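PDB 6XMY: 4-hydroxythreonine-4-phosphate dehydrogenase from Legionella pneumophila subsp. pneumophila, which probably catalyses the NAD(P)-dependent oxidation of 4-(phosphooxy)-L-threonine, a step in pyridoxine 5'-phosphate biosynthesis, with the help of a divalent metal ion. Local coordinates for residues Ile22-Cys27 with Leu43-Ala48; Gln188-Ser193 with Pro203-Ala208. All blocks are in the same frame, centred on the assembly; numbering follows the deposited sequence.

Contact 1 and contact 2 lie on opposite sides of the chain's centre, 37 Å apart between centres and about 24 Å between nearest atoms. They do not touch. Contact 1 (22-27 with 43-48) joins two helices near the start of the chain. Contact 2 (188-193 with 203-208) sets a later helix against the strand that follows it. Only contact 1 includes a residue of the NAD pocket: Ile22 touches the dinucleotide, and the side chain of Pro24 is about 11 Å from it. Contact 2 holds no residue of that pocket; the side chain of Leu190 is about 11 Å from that of Asn285, a predicted substrate-binding residue.

Contact 1. Residues Ile22-Cys27 with Leu43-Ala48; sequences IGPDLC and LSLLEA
Pro24 meets Leu45 and Leu46 in a small apolar contact between two helices. The ring touches both leucines through different carbons. Pro24 CG lies 3.9 Å from Leu45 CD2, and the two side chains approach at a slant. Pro24 CB is 4.1 Å from Leu46 CD2. That same methyl is also 4.1 Å from Pro24 O, so it rests against both the ring and the backbone of the proline. Leu46 CG is anti to its carbonyl carbon (chi1 -69°), which brings CD2 to Pro24. In Leu45, CG anti to the backbone N (chi1 159°) sends CD2 to Pro24 CG. All three residues are buried, and the two segments bury 134 Å² between them. The closest pair of CA atoms is Pro24 CA and Leu46 CA, 6.3 Å apart.

The helices belong to the alpha/beta fold of PdxA, a family of the isocitrate dehydrogenase clan. Helix 23-29 comes after strand 12-15, and helix 43-52 comes directly after strand 37-41. The two strands are parallel neighbours. Cys27 and Leu46 both pack on Ile39 of strand 37-41, so the helices share a footing on that strand. Leu46 also reaches Phe59 and Val77 on the next strands.

Backbone bonds hold the first turns. Leu26 N binds Ile22 O at 2.8 Å, and Cys27 N binds Gly23 O at 3.0 Å. Pro24 has no N-H to give, but in the first turn of a helix none is needed.

An ionic link adds to the apolar one. Asp25 OD1 forms a salt bridge with Arg49, one turn further along helix 43-52. Asp25 OD2 accepts a bond from Gly307 N. With both oxygens engaged, the carboxylate is probably fixed in its rotation. At the start of segment 22-27, Ile22 touches NAD and is backbone hydrogen-bonded to Thr301.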
# COMPACT_ATOMS: atom_id res chain seq x y z
N ILE A 22 14.85 4.08 3.62
CA ILE A 22 14.30 5.24 4.33
C ILE A 22 13.15 4.90 5.27
O ILE A 22 12.65 5.79 5.96
CB ILE A 22 13.86 6.38 3.38
CG1 ILE A 22 12.82 5.89 2.36
CG2 ILE A 22 15.08 7.03 2.73
CD1 ILE A 22 12.16 7.02 1.58
N GLY A 23 12.70 3.64 5.30
CA GLY A 23 11.62 3.25 6.19
C GLY A 23 11.85 3.67 7.63
O GLY A 23 10.98 4.31 8.25
N PRO A 24 13.00 3.32 8.21
CA PRO A 24 13.29 3.80 9.58
C PRO A 24 13.24 5.31 9.69
O PRO A 24 12.63 5.84 10.63
CB PRO A 24 14.69 3.23 9.86
CG PRO A 24 14.73 1.96 9.04
CD PRO A 24 14.00 2.32 7.76
N ASP A 25 13.83 6.03 8.71
CA ASP A 25 13.80 7.49 8.73
C ASP A 25 12.37 8.00 8.78
O ASP A 25 12.07 8.95 9.51
CB ASP A 25 14.48 8.05 7.47
CG ASP A 25 15.88 7.52 7.24
OD1 ASP A 25 16.12 6.31 7.41
OD2 ASP A 25 16.76 8.32 6.83
N LEU A 26 11.49 7.39 7.99
CA LEU A 26 10.10 7.84 7.94
C LEU A 26 9.38 7.57 9.25
O LEU A 26 8.55 8.37 9.68
CB LEU A 26 9.38 7.15 6.78
CG LEU A 26 9.92 7.58 5.40
CD1 LEU A 26 9.32 6.72 4.29
CD2 LEU A 26 9.63 9.05 5.18
N CYS A 27 9.69 6.44 9.90
CA CYS A 27 9.10 6.18 11.21
C CYS A 27 9.57 7.19 12.24
O CYS A 27 8.79 7.64 13.08
CB CYS A 27 9.43 4.75 11.65
SG CYS A 27 8.65 3.49 10.61
N LEU A 43 15.26 -1.63 17.73
CA LEU A 43 15.37 -0.41 18.51
C LEU A 43 16.75 0.23 18.36
O LEU A 43 16.86 1.46 18.24
CB LEU A 43 15.04 -0.68 19.97
CG LEU A 43 15.15 0.50 20.93
CD1 LEU A 43 14.21 1.62 20.51
CD2 LEU A 43 14.84 0.05 22.35
N SER A 44 17.81 -0.57 18.38
CA SER A 44 19.16 -0.03 18.18
C SER A 44 19.28 0.65 16.82
O SER A 44 19.94 1.69 16.69
CB SER A 44 20.19 -1.16 18.27
OG SER A 44 20.20 -1.72 19.56
N LEU A 45 18.65 0.07 15.80
CA LEU A 45 18.65 0.67 14.47
C LEU A 45 17.95 2.02 14.50
O LEU A 45 18.46 3.01 13.95
CB LEU A 45 17.94 -0.26 13.49
CG LEU A 45 17.41 0.41 12.22
CD1 LEU A 45 18.58 0.83 11.31
CD2 LEU A 45 16.49 -0.53 11.50
N LEU A 46 16.77 2.09 15.12
CA LEU A 46 16.05 3.35 15.17
C LEU A 46 16.84 4.41 15.94
O LEU A 46 16.91 5.57 15.51
CB LEU A 46 14.66 3.13 15.77
CG LEU A 46 13.73 2.33 14.86
CD1 LEU A 46 12.51 1.79 15.61
CD2 LEU A 46 13.27 3.21 13.70
N GLU A 47 17.46 4.02 17.05
CA GLU A 47 18.27 4.97 17.81
C GLU A 47 19.46 5.45 16.99
O GLU A 47 19.78 6.64 16.99
CB GLU A 47 18.75 4.34 19.13
CG GLU A 47 17.61 4.13 20.13
CD GLU A 47 17.97 3.22 21.30
OE1 GLU A 47 18.98 2.50 21.22
OE2 GLU A 47 17.21 3.21 22.29
N ALA A 48 20.13 4.53 16.29
CA ALA A 48 21.32 4.90 15.51
C ALA A 48 20.94 5.76 14.31
O ALA A 48 21.66 6.70 13.97
CB ALA A 48 22.07 3.65 15.05

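Contact 2. Residues Gln188-Ser193 with Pro203-Ala208; sequences QQLHHS and PKINVA. With SO4 (sulfate ion), chain J.
His191 and Pro203 form one half of this contact, and Leu190 and Ile205 the other. The imidazole meets the proline ring obliquely: Pro203 CD is 3.8 Å from His191 NE2 and 3.9 Å from His191 CD2. His191 CG stands anti to the backbone N (chi1 172°), carrying the ring to Pro203. The two side chains cross at about a right angle. The leucine and isoleucine meet tip to tip. Leu190 CD2 is 3.9 Å from Ile205 CD1 and 4.0 Å from Ile205 CG2. Ile205 CD1 also approaches His191 CB, at 4.2 Å, and so serves both halves. No hydrogen bond crosses between the segments; the 204 Å² they bury is held by van der Waals contact.

A sulfate, probably from the crystallisation liquor, sits beside the two histidines. His192 ND1 gives a nearly straight hydrogen bond to sulfate O1, 2.7 Å long with an N-H...O angle of 171°. O1 lies in the plane of that ring, at its edge. His196 NE2 also binds the sulfate, and its ring stacks on that of His192. His191 CE1 is 3.4 Å from sulfate O2. The anion may favour protonation of these imidazoles.

The helix turn behind is tied by Gln189. Its NE2 donates to Ser193 OG at 2.9 Å, with the hydroxyl oxygen in the amide plane. The backbone bond from Ser193 N to Gln189 O spans the same turn.

The contact lays helix 180-197 against the strand that follows it in the chain, strand 204-208. This strand lies between strands 241-246 and 262-265. Ile205 bonds by backbone to Asp241 and Leu243, and its side chain touches Val242 and Val264. Leu190 extends the packing to Ala262 and Val264 of strand 262-265, and to Leu288 of strand 284-288.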
# COMPACT_ATOMS: atom_id res chain seq x y z
N GLN A 188 -15.52 -6.15 -7.94
CA GLN A 188 -16.44 -6.37 -6.82
C GLN A 188 -15.82 -5.89 -5.51
O GLN A 188 -16.47 -5.20 -4.72
CB GLN A 188 -16.81 -7.85 -6.71
CG GLN A 188 -17.86 -8.34 -7.70
CD GLN A 188 -18.01 -9.85 -7.69
OE1 GLN A 188 -17.17 -10.57 -7.14
NE2 GLN A 188 -19.08 -10.35 -8.29
N GLN A 189 -14.55 -6.24 -5.28
CA GLN A 189 -13.89 -5.80 -4.05
C GLN A 189 -13.74 -4.29 -4.02
O GLN A 189 -13.99 -3.65 -2.99
CB GLN A 189 -12.54 -6.48 -3.91
CG GLN A 189 -11.80 -6.07 -2.65
CD GLN A 189 -12.56 -6.42 -1.39
OE1 GLN A 189 -12.82 -7.60 -1.13
NE2 GLN A 189 -12.92 -5.42 -0.60
N LEU A 190 -13.31 -3.69 -5.14
CA LEU A 190 -13.18 -2.24 -5.22
C LEU A 190 -14.51 -1.56 -4.91
O LEU A 190 -14.57 -0.62 -4.11
CB LEU A 190 -12.69 -1.84 -6.61
CG LEU A 190 -12.64 -0.34 -6.87
CD1 LEU A 190 -11.70 0.36 -5.90
CD2 LEU A 190 -12.23 -0.05 -8.32
N HIS A 191 -15.59 -2.02 -5.54
CA HIS A 191 -16.90 -1.42 -5.32
C HIS A 191 -17.30 -1.53 -3.85
O HIS A 191 -17.76 -0.55 -3.24
CB HIS A 191 -17.93 -2.12 -6.22
CG HIS A 191 -19.34 -1.73 -5.96
ND1 HIS A 191 -20.12 -2.35 -5.00
CD2 HIS A 191 -20.14 -0.80 -6.54
CE1 HIS A 191 -21.32 -1.82 -5.00
NE2 HIS A 191 -21.36 -0.87 -5.92
N HIS A 192 -17.11 -2.71 -3.27
CA HIS A 192 -17.48 -2.92 -1.87
C HIS A 192 -16.72 -1.98 -0.95
O HIS A 192 -17.29 -1.38 -0.03
CB HIS A 192 -17.22 -4.37 -1.47
CG HIS A 192 -17.54 -4.66 -0.04
ND1 HIS A 192 -18.83 -4.91 0.40
CD2 HIS A 192 -16.75 -4.72 1.05
CE1 HIS A 192 -18.81 -5.13 1.70
NE2 HIS A 192 -17.56 -5.02 2.12
N SER A 193 -15.41 -1.84 -1.18
CA SER A 193 -14.60 -0.99 -0.32
C SER A 193 -14.96 0.48 -0.47
O SER A 193 -15.03 1.21 0.52
CB SER A 193 -13.12 -1.21 -0.61
OG SER A 193 -12.73 -2.52 -0.22
N PRO A 203 -20.72 3.94 -6.27
CA PRO A 203 -19.45 4.25 -6.95
C PRO A 203 -19.54 4.14 -8.46
O PRO A 203 -20.15 3.23 -9.01
CB PRO A 203 -18.49 3.20 -6.38
CG PRO A 203 -19.10 2.78 -5.08
CD PRO A 203 -20.58 2.84 -5.30
N LYS A 204 -18.91 5.11 -9.13
CA LYS A 204 -18.70 5.06 -10.57
C LYS A 204 -17.24 4.70 -10.82
O LYS A 204 -16.34 5.34 -10.27
CB LYS A 204 -19.03 6.40 -11.23
CG LYS A 204 -20.49 6.79 -11.07
CD LYS A 204 -20.83 8.05 -11.85
CE LYS A 204 -22.30 8.40 -11.66
NZ LYS A 204 -22.66 8.49 -10.22
N ILE A 205 -17.02 3.67 -11.62
CA ILE A 205 -15.69 3.10 -11.81
C ILE A 205 -15.36 3.09 -13.30
O ILE A 205 -16.08 2.48 -14.10
CB ILE A 205 -15.60 1.69 -11.20
CG1 ILE A 205 -15.85 1.74 -9.68
CG2 ILE A 205 -14.27 1.04 -11.53
CD1 ILE A 205 -16.06 0.38 -9.06
N ASN A 206 -14.26 3.75 -13.68
CA ASN A 206 -13.83 3.82 -15.08
C ASN A 206 -12.68 2.84 -15.29
O ASN A 206 -11.72 2.84 -14.51
CB ASN A 206 -13.38 5.24 -15.43
CG ASN A 206 -14.55 6.19 -15.59
OD1 ASN A 206 -15.69 5.83 -15.30
ND2 ASN A 206 -14.28 7.41 -16.04
N VAL A 207 -12.78 2.00 -16.32
CA VAL A 207 -11.91 0.84 -16.49
C VAL A 207 -11.12 0.96 -17.79
O VAL A 207 -11.71 1.11 -18.87
CB VAL A 207 -12.72 -0.47 -16.47
CG1 VAL A 207 -11.79 -1.67 -16.55
CG2 VAL A 207 -13.60 -0.54 -15.23
N ALA A 208 -9.80 0.84 -17.69
CA ALA A 208 -8.95 0.88 -18.87
C ALA A 208 -9.05 -0.43 -19.66
O ALA A 208 -9.28 -1.50 -19.10
CB ALA A 208 -7.49 1.07 -18.46
S SO4 J . -21.90 -4.12 -1.55
O1 SO4 J . -21.02 -5.20 -1.12
O2 SO4 J . -21.10 -2.92 -1.81
O3 SO4 J . -22.88 -3.83 -0.51
O4 SO4 J . -22.59 -4.52 -2.78